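PDB 5XFM: alpha-glucosidase, which hydrolyses beta-L-arabinopyranosides and alpha-galactosides as a bifunctional, calcium-binding member of glycoside hydrolase family 97. Local coordinates for residues 174-179 / 464-469; 477-482 / 562-567; 458-463 / 496-501; 184-189 / 223-228. The protein carries 1 engineered substitution. All blocks are in the same frame, centred on the assembly; numbering follows the deposited sequence.

Interaction 1 (174-179 / 464-469). With CA (calcium ion), chain E.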
# COMPACT_ATOMS: atom_id res chain seq x y z
N GLU A 174 -10.72 -3.17 -3.53
CA GLU A 174 -10.54 -4.56 -3.91
C GLU A 174 -10.97 -4.80 -5.36
O GLU A 174 -11.89 -5.56 -5.63
CB GLU A 174 -11.32 -5.47 -2.95
CG GLU A 174 -10.55 -5.78 -1.66
CD GLU A 174 -11.43 -6.28 -0.52
OE1 GLU A 174 -12.67 -6.23 -0.63
OE2 GLU A 174 -10.87 -6.77 0.48
N GLU A 175 -10.28 -4.15 -6.30
CA GLU A 175 -10.65 -4.27 -7.71
C GLU A 175 -9.47 -4.71 -8.57
O GLU A 175 -8.33 -4.74 -8.12
CB GLU A 175 -11.22 -2.94 -8.22
CG GLU A 175 -12.37 -2.40 -7.37
CD GLU A 175 -13.61 -3.28 -7.39
OE1 GLU A 175 -13.89 -3.91 -8.44
OE2 GLU A 175 -14.30 -3.35 -6.35
N GLU A 176 -9.77 -5.07 -9.81
CA GLU A 176 -8.77 -5.67 -10.68
C GLU A 176 -8.14 -4.64 -11.60
O GLU A 176 -8.75 -3.61 -11.89
CB GLU A 176 -9.39 -6.79 -11.51
CG GLU A 176 -9.81 -7.99 -10.71
CD GLU A 176 -10.49 -9.04 -11.56
OE1 GLU A 176 -9.77 -9.90 -12.11
OE2 GLU A 176 -11.72 -8.98 -11.69
N TYR A 177 -6.93 -4.95 -12.07
CA TYR A 177 -6.18 -4.07 -12.97
C TYR A 177 -6.31 -4.45 -14.44
O TYR A 177 -6.67 -5.58 -14.77
CB TYR A 177 -4.69 -4.09 -12.61
CG TYR A 177 -4.33 -3.49 -11.27
CD1 TYR A 177 -4.45 -4.23 -10.10
CD2 TYR A 177 -3.84 -2.19 -11.19
CE1 TYR A 177 -4.12 -3.70 -8.88
CE2 TYR A 177 -3.50 -1.64 -9.96
CZ TYR A 177 -3.64 -2.40 -8.81
OH TYR A 177 -3.30 -1.87 -7.59
N LYS A 178 -6.02 -3.49 -15.31
CA LYS A 178 -5.76 -3.73 -16.72
C LYS A 178 -4.37 -3.22 -17.07
O LYS A 178 -4.02 -2.08 -16.76
CB LYS A 178 -6.80 -3.06 -17.62
CG LYS A 178 -8.22 -3.54 -17.43
CD LYS A 178 -9.11 -3.02 -18.56
CE LYS A 178 -9.35 -1.52 -18.45
NZ LYS A 178 -10.14 -0.95 -19.58
N ALA A 179 -3.55 -4.07 -17.69
CA ALA A 179 -2.18 -3.69 -17.98
C ALA A 179 -2.08 -3.04 -19.36
O ALA A 179 -2.67 -3.52 -20.32
CB ALA A 179 -1.25 -4.91 -17.91
N GLN A 464 -11.60 -19.44 -8.52
CA GLN A 464 -10.53 -19.99 -9.35
C GLN A 464 -9.91 -18.94 -10.25
O GLN A 464 -8.73 -19.03 -10.61
CB GLN A 464 -11.08 -21.13 -10.22
CG GLN A 464 -10.03 -21.84 -11.06
CD GLN A 464 -8.98 -22.51 -10.20
OE1 GLN A 464 -9.29 -23.11 -9.17
NE2 GLN A 464 -7.72 -22.40 -10.61
N HIS A 465 -10.71 -17.96 -10.65
CA HIS A 465 -10.25 -16.85 -11.47
C HIS A 465 -9.01 -16.21 -10.86
O HIS A 465 -8.01 -16.01 -11.54
CB HIS A 465 -11.36 -15.80 -11.65
CG HIS A 465 -10.90 -14.53 -12.31
ND1 HIS A 465 -10.60 -14.45 -13.66
CD2 HIS A 465 -10.69 -13.29 -11.81
CE1 HIS A 465 -10.23 -13.22 -13.95
NE2 HIS A 465 -10.27 -12.50 -12.85
N PHE A 466 -9.08 -15.92 -9.56
CA PHE A 466 -7.98 -15.23 -8.89
C PHE A 466 -6.77 -16.14 -8.65
O PHE A 466 -5.66 -15.66 -8.43
CB PHE A 466 -8.47 -14.61 -7.58
CG PHE A 466 -9.45 -13.49 -7.79
CD1 PHE A 466 -9.04 -12.30 -8.39
CD2 PHE A 466 -10.77 -13.62 -7.40
CE1 PHE A 466 -9.94 -11.27 -8.60
CE2 PHE A 466 -11.67 -12.59 -7.60
CZ PHE A 466 -11.26 -11.41 -8.20
N CYS A 467 -6.99 -17.45 -8.68
CA CYS A 467 -5.87 -18.39 -8.74
C CYS A 467 -5.18 -18.30 -10.10
O CYS A 467 -3.95 -18.37 -10.18
CB CYS A 467 -6.33 -19.84 -8.50
SG CYS A 467 -6.66 -20.26 -6.78
N ASP A 468 -5.98 -18.18 -11.16
CA ASP A 468 -5.45 -18.12 -12.51
C ASP A 468 -4.71 -16.80 -12.74
O ASP A 468 -3.79 -16.72 -13.56
CB ASP A 468 -6.56 -18.29 -13.56
CG ASP A 468 -7.22 -19.67 -13.50
OD1 ASP A 468 -6.65 -20.60 -12.91
OD2 ASP A 468 -8.32 -19.82 -14.09
N GLU A 469 -5.11 -15.77 -12.00
CA GLU A 469 -4.55 -14.42 -12.17
C GLU A 469 -3.46 -14.10 -11.16
O GLU A 469 -2.87 -13.01 -11.21
CB GLU A 469 -5.67 -13.38 -12.05
CG GLU A 469 -6.74 -13.45 -13.11
CD GLU A 469 -6.29 -12.81 -14.41
OE1 GLU A 469 -6.09 -11.58 -14.42
OE2 GLU A 469 -6.13 -13.54 -15.41
CA CA E . -11.25 -8.22 2.52
O HOH W 1 -13.44 -8.56 1.35
O HOH W 2 -6.86 -9.67 -12.42
O HOH W 3 -12.81 -6.85 3.65
O HOH W 4 -13.24 -10.22 2.91
O HOH W 5 -10.79 -9.02 4.75
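Glu176 reaches across to His465 and Phe466 on helix 464-468, joining the loop leading into strand 178-182 of the N-terminal domain to the catalytic region. From CB the chain turns beside its own backbone N (chi1 -67°) and then runs extended, which carries the acid straight out to the helix. Glu176 CG lies at the edge of the Phe466 ring, in its plane, 3.9 Å from Phe466 CE1. Glu176 CD follows at 3.7 Å from Phe466 CE1, approaching obliquely. At the tip, Glu176 OE1 takes the N-H of His465, NE2 to OE1 2.7 Å, with 161° at the hydrogen. That donor comes on the syn side, somewhat out of the carboxylate plane, and OE1 lies in the imidazole plane although the two flat groups stand 78° apart. A water donates to both Glu176 OE1 and Glu469 OE1, spanning two acids whose oxygens are 4.7 Å apart. With an alanine at Glu176, His465 NE2 would probably lose its carboxylate mate and the water one of its two acceptors. Two residues earlier, Glu174 OE2 binds the calcium ion, alongside Glu452 and Glu458. The imidazole N-H and the water together probably offset the crowding of negative charge between Glu176 and Glu469.

Interaction 2 (477-482 / 562-567)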
# COMPACT_ATOMS: atom_id res chain seq x y z
N HIS A 477 2.01 -5.79 -7.99
CA HIS A 477 2.09 -5.14 -6.67
C HIS A 477 3.38 -4.40 -6.30
O HIS A 477 3.30 -3.31 -5.75
CB HIS A 477 1.79 -6.18 -5.59
CG HIS A 477 0.41 -6.75 -5.69
ND1 HIS A 477 -0.67 -6.00 -6.13
CD2 HIS A 477 -0.06 -8.00 -5.48
CE1 HIS A 477 -1.75 -6.76 -6.15
NE2 HIS A 477 -1.40 -7.98 -5.76
N PRO A 478 4.56 -4.98 -6.59
CA PRO A 478 5.76 -4.23 -6.21
C PRO A 478 5.92 -2.91 -6.97
O PRO A 478 6.64 -2.03 -6.49
CB PRO A 478 6.90 -5.19 -6.54
CG PRO A 478 6.31 -6.26 -7.38
CD PRO A 478 4.89 -6.36 -6.98
N PHE A 479 5.28 -2.79 -8.13
CA PHE A 479 5.33 -1.56 -8.93
C PHE A 479 4.25 -0.55 -8.53
O PHE A 479 4.38 0.65 -8.80
CB PHE A 479 5.19 -1.88 -10.42
CG PHE A 479 6.27 -2.78 -10.97
CD1 PHE A 479 6.04 -4.14 -11.17
CD2 PHE A 479 7.51 -2.27 -11.32
CE1 PHE A 479 7.02 -4.96 -11.69
CE2 PHE A 479 8.50 -3.09 -11.84
CZ PHE A 479 8.25 -4.44 -12.02
N ILE A 480 3.17 -1.03 -7.92
CA ILE A 480 1.99 -0.19 -7.70
C ILE A 480 1.47 -0.21 -6.25
O ILE A 480 1.90 0.60 -5.42
CB ILE A 480 0.83 -0.58 -8.67
CG1 ILE A 480 1.34 -0.59 -10.11
CG2 ILE A 480 -0.34 0.38 -8.54
CD1 ILE A 480 0.32 -1.01 -11.14
N ARG A 481 0.56 -1.12 -5.92
CA ARG A 481 -0.10 -1.07 -4.61
C ARG A 481 0.88 -1.08 -3.44
O ARG A 481 0.78 -0.27 -2.52
CB ARG A 481 -1.09 -2.23 -4.46
CG ARG A 481 -1.54 -2.50 -3.01
CD ARG A 481 -2.26 -1.31 -2.36
NE ARG A 481 -2.64 -1.64 -0.98
CZ ARG A 481 -1.83 -1.55 0.07
NH1 ARG A 481 -0.58 -1.10 -0.09
NH2 ARG A 481 -2.26 -1.90 1.27
N ASN A 482 1.84 -2.00 -3.49
CA ASN A 482 2.72 -2.24 -2.36
C ASN A 482 3.91 -1.25 -2.28
O ASN A 482 4.52 -1.09 -1.22
CB ASN A 482 3.20 -3.70 -2.41
CG ASN A 482 3.79 -4.18 -1.10
OD1 ASN A 482 4.63 -5.08 -1.08
ND2 ASN A 482 3.35 -3.59 0.01
N GLY A 562 12.42 -6.40 -14.25
CA GLY A 562 11.00 -6.70 -14.30
C GLY A 562 10.16 -5.83 -15.22
O GLY A 562 10.63 -4.85 -15.79
N TYR A 563 8.91 -6.24 -15.36
CA TYR A 563 7.90 -5.48 -16.09
C TYR A 563 6.55 -5.83 -15.46
O TYR A 563 6.25 -7.02 -15.26
CB TYR A 563 7.92 -5.81 -17.58
CG TYR A 563 7.13 -4.86 -18.45
CD1 TYR A 563 7.74 -3.77 -19.06
CD2 TYR A 563 5.77 -5.04 -18.66
CE1 TYR A 563 7.02 -2.90 -19.85
CE2 TYR A 563 5.04 -4.17 -19.44
CZ TYR A 563 5.67 -3.10 -20.04
OH TYR A 563 4.96 -2.23 -20.82
N PRO A 564 5.75 -4.80 -15.15
CA PRO A 564 4.49 -4.93 -14.41
C PRO A 564 3.51 -5.88 -15.07
O PRO A 564 3.11 -5.65 -16.21
CB PRO A 564 3.94 -3.50 -14.40
CG PRO A 564 5.13 -2.64 -14.58
CD PRO A 564 6.03 -3.40 -15.50
N GLY A 565 3.12 -6.92 -14.33
CA GLY A 565 2.16 -7.90 -14.80
C GLY A 565 2.79 -9.06 -15.56
O GLY A 565 2.13 -10.07 -15.82
N LYS A 566 4.07 -8.94 -15.88
CA LYS A 566 4.75 -9.95 -16.68
C LYS A 566 5.78 -10.70 -15.84
O LYS A 566 5.74 -11.93 -15.76
CB LYS A 566 5.41 -9.30 -17.90
CG LYS A 566 4.40 -8.95 -18.99
CD LYS A 566 5.03 -8.13 -20.10
CE LYS A 566 4.09 -7.99 -21.29
NZ LYS A 566 3.43 -6.66 -21.33
N TYR A 567 6.69 -9.97 -15.21
CA TYR A 567 7.66 -10.63 -14.34
C TYR A 567 8.28 -9.63 -13.38
O TYR A 567 8.23 -8.43 -13.61
CB TYR A 567 8.75 -11.33 -15.17
CG TYR A 567 9.76 -10.41 -15.83
CD1 TYR A 567 9.44 -9.71 -16.99
CD2 TYR A 567 11.05 -10.29 -15.33
CE1 TYR A 567 10.36 -8.88 -17.60
CE2 TYR A 567 11.98 -9.47 -15.94
CZ TYR A 567 11.63 -8.77 -17.07
OH TYR A 567 12.56 -7.95 -17.68
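Tyr563 O is gripped by two backbone N-H groups, Lys566 N at 3.0 Å and Tyr567 N also at 3.0 Å, the signature of a classic beta bulge. The bulge closes the hairpin between strands 556-563 and 567-574 of the C-terminal beta domain, and Phe479, from a loop in the catalytic-domain region, packs against this turn. Pro564 comes down on one face of the Phe479 ring in a CH-pi contact: Pro564 CG stands 3.9 Å from the ring centroid, 15° off its normal. The side chains cross at about a right angle, while Phe479 CE1 passes beneath the proline nitrogen. Further out, Phe479 CZ approaches Gly562, where a CB would crowd the ring and run into Tyr567 O. Leu198 and Phe155 of the N-terminal domain also touch Pro564, so three parts of the chain meet at this proline. An alanine in place of Phe479 would probably strip Pro564 of the ring across the contact, leaving the Tyr563 ring, and open a gap beside the hairpin turn. Within its own segment Pro564 CD sits 3.4 Å above the Tyr563 ring plane, toward the rim. At the edge of the Phe479 ring, CE1 has Tyr567 O near the ring plane, 4.1 Å away.

Interaction 3 (458-463 / 496-501). With CA (calcium ion), chain E.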
# COMPACT_ATOMS: atom_id res chain seq x y z
N GLU A 458 -7.42 -14.25 0.01
CA GLU A 458 -8.76 -14.77 0.28
C GLU A 458 -9.53 -14.99 -1.02
O GLU A 458 -10.30 -15.95 -1.15
CB GLU A 458 -9.54 -13.83 1.22
CG GLU A 458 -9.99 -12.51 0.57
CD GLU A 458 -10.83 -11.63 1.50
OE1 GLU A 458 -11.37 -12.14 2.51
OE2 GLU A 458 -10.97 -10.42 1.19
N ASN A 459 -9.31 -14.12 -1.99
CA ASN A 459 -10.03 -14.22 -3.25
C ASN A 459 -9.63 -15.49 -4.00
O ASN A 459 -10.46 -16.11 -4.66
CB ASN A 459 -9.79 -12.96 -4.10
CG ASN A 459 -10.35 -11.71 -3.44
OD1 ASN A 459 -9.60 -10.84 -2.98
ND2 ASN A 459 -11.67 -11.60 -3.40
N MET A 460 -8.37 -15.90 -3.85
CA MET A 460 -7.94 -17.15 -4.46
C MET A 460 -8.68 -18.32 -3.84
O MET A 460 -8.97 -19.31 -4.51
CB MET A 460 -6.43 -17.33 -4.32
CG MET A 460 -5.59 -16.31 -5.09
SD MET A 460 -3.83 -16.52 -4.73
CE MET A 460 -3.65 -18.28 -5.03
N VAL A 461 -9.00 -18.22 -2.55
CA VAL A 461 -9.80 -19.26 -1.91
C VAL A 461 -11.22 -19.19 -2.46
O VAL A 461 -11.87 -20.22 -2.66
CB VAL A 461 -9.83 -19.13 -0.37
CG1 VAL A 461 -10.56 -20.31 0.25
CG2 VAL A 461 -8.42 -19.04 0.18
N PHE A 462 -11.70 -17.98 -2.71
CA PHE A 462 -13.09 -17.80 -3.11
C PHE A 462 -13.35 -18.22 -4.56
O PHE A 462 -14.39 -18.80 -4.86
CB PHE A 462 -13.53 -16.35 -2.94
CG PHE A 462 -13.46 -15.85 -1.52
CD1 PHE A 462 -13.60 -16.73 -0.46
CD2 PHE A 462 -13.28 -14.50 -1.26
CE1 PHE A 462 -13.54 -16.27 0.85
CE2 PHE A 462 -13.23 -14.04 0.04
CZ PHE A 462 -13.35 -14.92 1.10
N ASN A 463 -12.39 -17.95 -5.44
CA ASN A 463 -12.65 -18.02 -6.87
C ASN A 463 -11.41 -18.44 -7.66
O ASN A 463 -10.34 -17.87 -7.51
CB ASN A 463 -13.17 -16.65 -7.36
CG ASN A 463 -13.61 -16.65 -8.82
OD1 ASN A 463 -13.19 -17.47 -9.64
ND2 ASN A 463 -14.47 -15.69 -9.16
N LYS A 496 -2.06 -27.27 -2.13
CA LYS A 496 -2.32 -27.37 -3.57
C LYS A 496 -3.79 -27.14 -3.84
O LYS A 496 -4.18 -26.66 -4.91
CB LYS A 496 -1.91 -28.72 -4.12
CG LYS A 496 -0.43 -29.01 -4.09
CD LYS A 496 -0.19 -30.49 -4.37
CE LYS A 496 1.27 -30.84 -4.24
NZ LYS A 496 2.03 -30.36 -5.43
N ARG A 497 -4.62 -27.50 -2.87
CA ARG A 497 -6.05 -27.28 -2.99
C ARG A 497 -6.51 -26.41 -1.83
O ARG A 497 -6.23 -26.71 -0.66
CB ARG A 497 -6.80 -28.61 -3.02
CG ARG A 497 -6.45 -29.48 -4.21
CD ARG A 497 -6.82 -28.81 -5.53
NE ARG A 497 -8.25 -28.56 -5.63
CZ ARG A 497 -9.14 -29.47 -6.02
NH1 ARG A 497 -8.74 -30.69 -6.33
NH2 ARG A 497 -10.43 -29.15 -6.10
N LEU A 498 -7.25 -25.36 -2.15
CA LEU A 498 -7.51 -24.31 -1.17
C LEU A 498 -8.74 -24.58 -0.34
O LEU A 498 -9.73 -23.83 -0.41
CB LEU A 498 -7.61 -22.94 -1.86
CG LEU A 498 -6.29 -22.19 -2.04
CD1 LEU A 498 -5.19 -23.08 -2.61
CD2 LEU A 498 -6.47 -20.93 -2.89
N ASN A 499 -8.67 -25.65 0.44
CA ASN A 499 -9.67 -25.98 1.45
C ASN A 499 -8.98 -26.66 2.64
O ASN A 499 -7.76 -26.83 2.63
CB ASN A 499 -10.78 -26.85 0.86
CG ASN A 499 -10.35 -28.29 0.61
OD1 ASN A 499 -9.16 -28.61 0.59
ND2 ASN A 499 -11.32 -29.15 0.35
N ARG A 500 -9.74 -27.03 3.66
CA ARG A 500 -9.14 -27.54 4.89
C ARG A 500 -8.38 -28.85 4.73
O ARG A 500 -7.29 -29.01 5.29
CB ARG A 500 -10.21 -27.70 5.97
CG ARG A 500 -9.66 -28.22 7.29
CD ARG A 500 -10.61 -27.90 8.44
NE ARG A 500 -10.16 -28.48 9.69
CZ ARG A 500 -10.62 -28.11 10.89
NH1 ARG A 500 -11.54 -27.15 10.97
NH2 ARG A 500 -10.16 -28.69 11.99
N ASN A 501 -8.93 -29.80 3.98
CA ASN A 501 -8.27 -31.09 3.84
C ASN A 501 -7.31 -31.15 2.66
O ASN A 501 -6.76 -32.21 2.36
CB ASN A 501 -9.30 -32.22 3.75
CG ASN A 501 -10.02 -32.45 5.07
OD1 ASN A 501 -11.25 -32.39 5.14
ND2 ASN A 501 -9.26 -32.68 6.12
CA CA E . -11.25 -8.22 2.52
O HOH W 4 -13.24 -10.22 2.91
O HOH W 6 -11.37 -22.82 -2.21
O HOH W 3 -12.81 -6.85 3.65
O HOH W 1 -13.44 -8.56 1.35
O HOH W 5 -10.79 -9.02 4.75
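This is a buried apolar contact between a short helix and a small two-stranded hairpin, Met460 and Val461 of helix 458-462 meeting Leu498 of strand 497-498, in the TIM-barrel-type catalytic region. Leu498 is the middle residue of an inverse gamma turn, whose closing bond from Asn499 N to Arg497 O is weak. Its side chain points at the helix and does most of the touching through one methyl. Leu498 CD2 lies 3.4 Å from Met460 O and 3.9 Å from Met460 CB, and it meets Val461 CG2 at 4.1 Å, so a single methyl group rests against the backbone and two side chains of one turn. The other branch of Val461, CG1, set anti to the backbone N (chi1 -174°), touches the Leu498 carbonyl, 3.7 Å from its O. Beside this apolar patch a water ties the two backbones together, donating to Val461 O at 2.7 Å and to Leu498 O at 2.6 Å. Met460 O is not left to the methyl alone, since Thr506 OG1 of the partner strand hydrogen-bonds to it, and Cys467 of the following helix packs on Met460 and Leu498 alike. At its start the same helix reaches the metal: Glu458 OE2 binds the calcium ion at 2.6 Å, while OE1 accepts from one of the coordinating waters.

Interaction 4 (184-189 / 223-228)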
# COMPACT_ATOMS: atom_id res chain seq x y z
N SER A 184 -7.94 6.19 -23.23
CA SER A 184 -9.33 6.43 -23.62
C SER A 184 -10.31 5.44 -23.00
O SER A 184 -11.52 5.63 -23.06
CB SER A 184 -9.46 6.37 -25.14
OG SER A 184 -9.33 5.03 -25.57
N ASP A 185 -9.79 4.35 -22.43
CA ASP A 185 -10.67 3.38 -21.78
C ASP A 185 -11.49 4.00 -20.67
O ASP A 185 -11.04 4.90 -19.97
CB ASP A 185 -9.87 2.20 -21.22
CG ASP A 185 -9.53 1.19 -22.28
OD1 ASP A 185 -9.87 1.43 -23.46
OD2 ASP A 185 -8.96 0.13 -21.94
N ARG A 186 -12.72 3.52 -20.52
CA ARG A 186 -13.62 3.99 -19.48
C ARG A 186 -13.53 3.06 -18.27
O ARG A 186 -13.38 1.85 -18.42
CB ARG A 186 -15.04 4.06 -20.03
CG ARG A 186 -16.15 3.86 -19.04
CD ARG A 186 -16.38 5.09 -18.16
NE ARG A 186 -17.76 5.13 -17.67
CZ ARG A 186 -18.37 4.13 -17.04
NH1 ARG A 186 -17.72 2.99 -16.80
NH2 ARG A 186 -19.62 4.27 -16.62
N SER A 187 -13.59 3.64 -17.07
CA SER A 187 -13.51 2.85 -15.84
C SER A 187 -14.70 1.91 -15.73
O SER A 187 -15.79 2.21 -16.23
CB SER A 187 -13.42 3.75 -14.60
OG SER A 187 -14.63 4.44 -14.37
N GLN A 188 -14.48 0.78 -15.07
CA GLN A 188 -15.48 -0.29 -14.97
C GLN A 188 -16.80 0.19 -14.35
O GLN A 188 -17.88 -0.23 -14.78
CB GLN A 188 -14.91 -1.45 -14.15
CG GLN A 188 -15.90 -2.56 -13.81
CD GLN A 188 -15.27 -3.65 -12.95
OE1 GLN A 188 -14.06 -3.67 -12.74
NE2 GLN A 188 -16.10 -4.57 -12.47
N TYR A 189 -16.74 1.08 -13.36
CA TYR A 189 -17.96 1.54 -12.70
C TYR A 189 -18.33 3.00 -13.00
O TYR A 189 -19.38 3.48 -12.55
CB TYR A 189 -17.86 1.38 -11.18
CG TYR A 189 -17.56 -0.01 -10.69
CD1 TYR A 189 -16.24 -0.46 -10.59
CD2 TYR A 189 -18.58 -0.86 -10.29
CE1 TYR A 189 -15.96 -1.73 -10.12
CE2 TYR A 189 -18.31 -2.13 -9.82
CZ TYR A 189 -17.00 -2.56 -9.74
OH TYR A 189 -16.72 -3.83 -9.27
N LEU A 223 -8.47 9.18 -8.49
CA LEU A 223 -8.48 9.80 -9.82
C LEU A 223 -9.84 9.63 -10.49
O LEU A 223 -10.49 8.58 -10.36
CB LEU A 223 -7.37 9.22 -10.71
CG LEU A 223 -5.93 9.67 -10.43
CD1 LEU A 223 -4.97 9.23 -11.53
CD2 LEU A 223 -5.85 11.17 -10.19
N SER A 224 -10.28 10.68 -11.18
CA SER A 224 -11.51 10.62 -11.97
C SER A 224 -11.31 9.77 -13.22
O SER A 224 -10.23 9.27 -13.49
CB SER A 224 -11.96 12.02 -12.40
OG SER A 224 -11.04 12.60 -13.31
N ASP A 225 -12.39 9.61 -13.98
CA ASP A 225 -12.26 9.10 -15.34
C ASP A 225 -11.48 10.14 -16.16
O ASP A 225 -11.36 11.30 -15.75
CB ASP A 225 -13.62 8.83 -15.97
CG ASP A 225 -14.19 7.47 -15.58
OD1 ASP A 225 -15.24 7.42 -14.91
OD2 ASP A 225 -13.60 6.44 -15.99
N VAL A 226 -10.92 9.71 -17.28
CA VAL A 226 -10.23 10.62 -18.18
C VAL A 226 -11.22 11.62 -18.74
O VAL A 226 -12.40 11.32 -18.88
CB VAL A 226 -9.56 9.90 -19.36
CG1 VAL A 226 -8.58 10.84 -20.07
CG2 VAL A 226 -8.85 8.71 -18.89
N SER A 227 -10.72 12.81 -19.01
CA SER A 227 -11.46 13.82 -19.73
C SER A 227 -10.47 14.45 -20.71
O SER A 227 -9.26 14.31 -20.53
CB SER A 227 -12.05 14.87 -18.79
OG SER A 227 -11.02 15.67 -18.22
N GLU A 228 -10.99 15.06 -21.77
CA GLU A 228 -10.14 15.73 -22.76
C GLU A 228 -9.10 14.80 -23.37
O GLU A 228 -8.07 15.26 -23.85
CB GLU A 228 -9.46 16.95 -22.14
CG GLU A 228 -10.43 18.00 -21.62
CD GLU A 228 -9.75 19.17 -20.95
OE1 GLU A 228 -8.54 19.39 -21.19
OE2 GLU A 228 -10.42 19.88 -20.16
O HOH W 7 -11.02 6.72 -17.91
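Asp225 and Ser187 hold two irregular loops together in the N-terminal domain, a beta-sandwich fold of the galactose mutarotase clan. One loop leads from strand 178-182 toward strand 197-200; the other joins strands 222-223 and 231-235, which belong to a different sheet from that pair. The carboxylate oxygen OD2 of Asp225 takes two hydrogen bonds from a single residue. Ser187 N donates at 3.0 Å to Asp225 OD2, nearly along the C-O axis and with 153° at the hydrogen. Ser187 OG donates to the same Asp225 OD2 at 2.8 Å, on the syn side and 18° out of the carboxylate plane. The serine hydroxyl sits between its backbone N and carbonyl carbon (chi1 69°), which lets both donors converge on one acceptor. Ser187 OG in turn takes weak bonds from the N-H groups of Gly190 and Gly192, and Asp225 OD1 has a weak bond from Gly192 N. Arg186 CD passes near Asp225 OD2; its guanidinium is too doubtfully placed to read more than a possible nearness of charge. A water sits between the loops, accepting from Val226 N at 3.1 Å; Asp185 O and Asp225 OD2 are both within its reach, but together with other neighbours they outnumber its protons. Asp185 OD2 is satisfied by Lys178 in a salt bridge. On the backbone side of Asp225, Ser224 OG accepts from Thr233 N and donates to Asp225 O at 2.8 Å.

Overall arrangement
Following the chain, 174-179 opens interaction 1, and interaction 4 starts soon after at 184-189 and closes at 223-228, entirely within that longer span. Interaction 3 opens at 458-463, just before 464-469 closes interaction 1, so the two cross. Interaction 2 then opens at 477-482, ahead of the closure of interaction 3 at 496-501, and closes at 562-567; these two cross as well. Interaction 4 stays in the N-terminal sandwich, interaction 1 ties that domain to the catalytic region, interaction 3 is internal to that region, and interaction 2 reaches on to the C-terminal domain. Interactions 1 and 3 share the calcium ion, and Tyr177 packs on Ile480 between interactions 1 and 2.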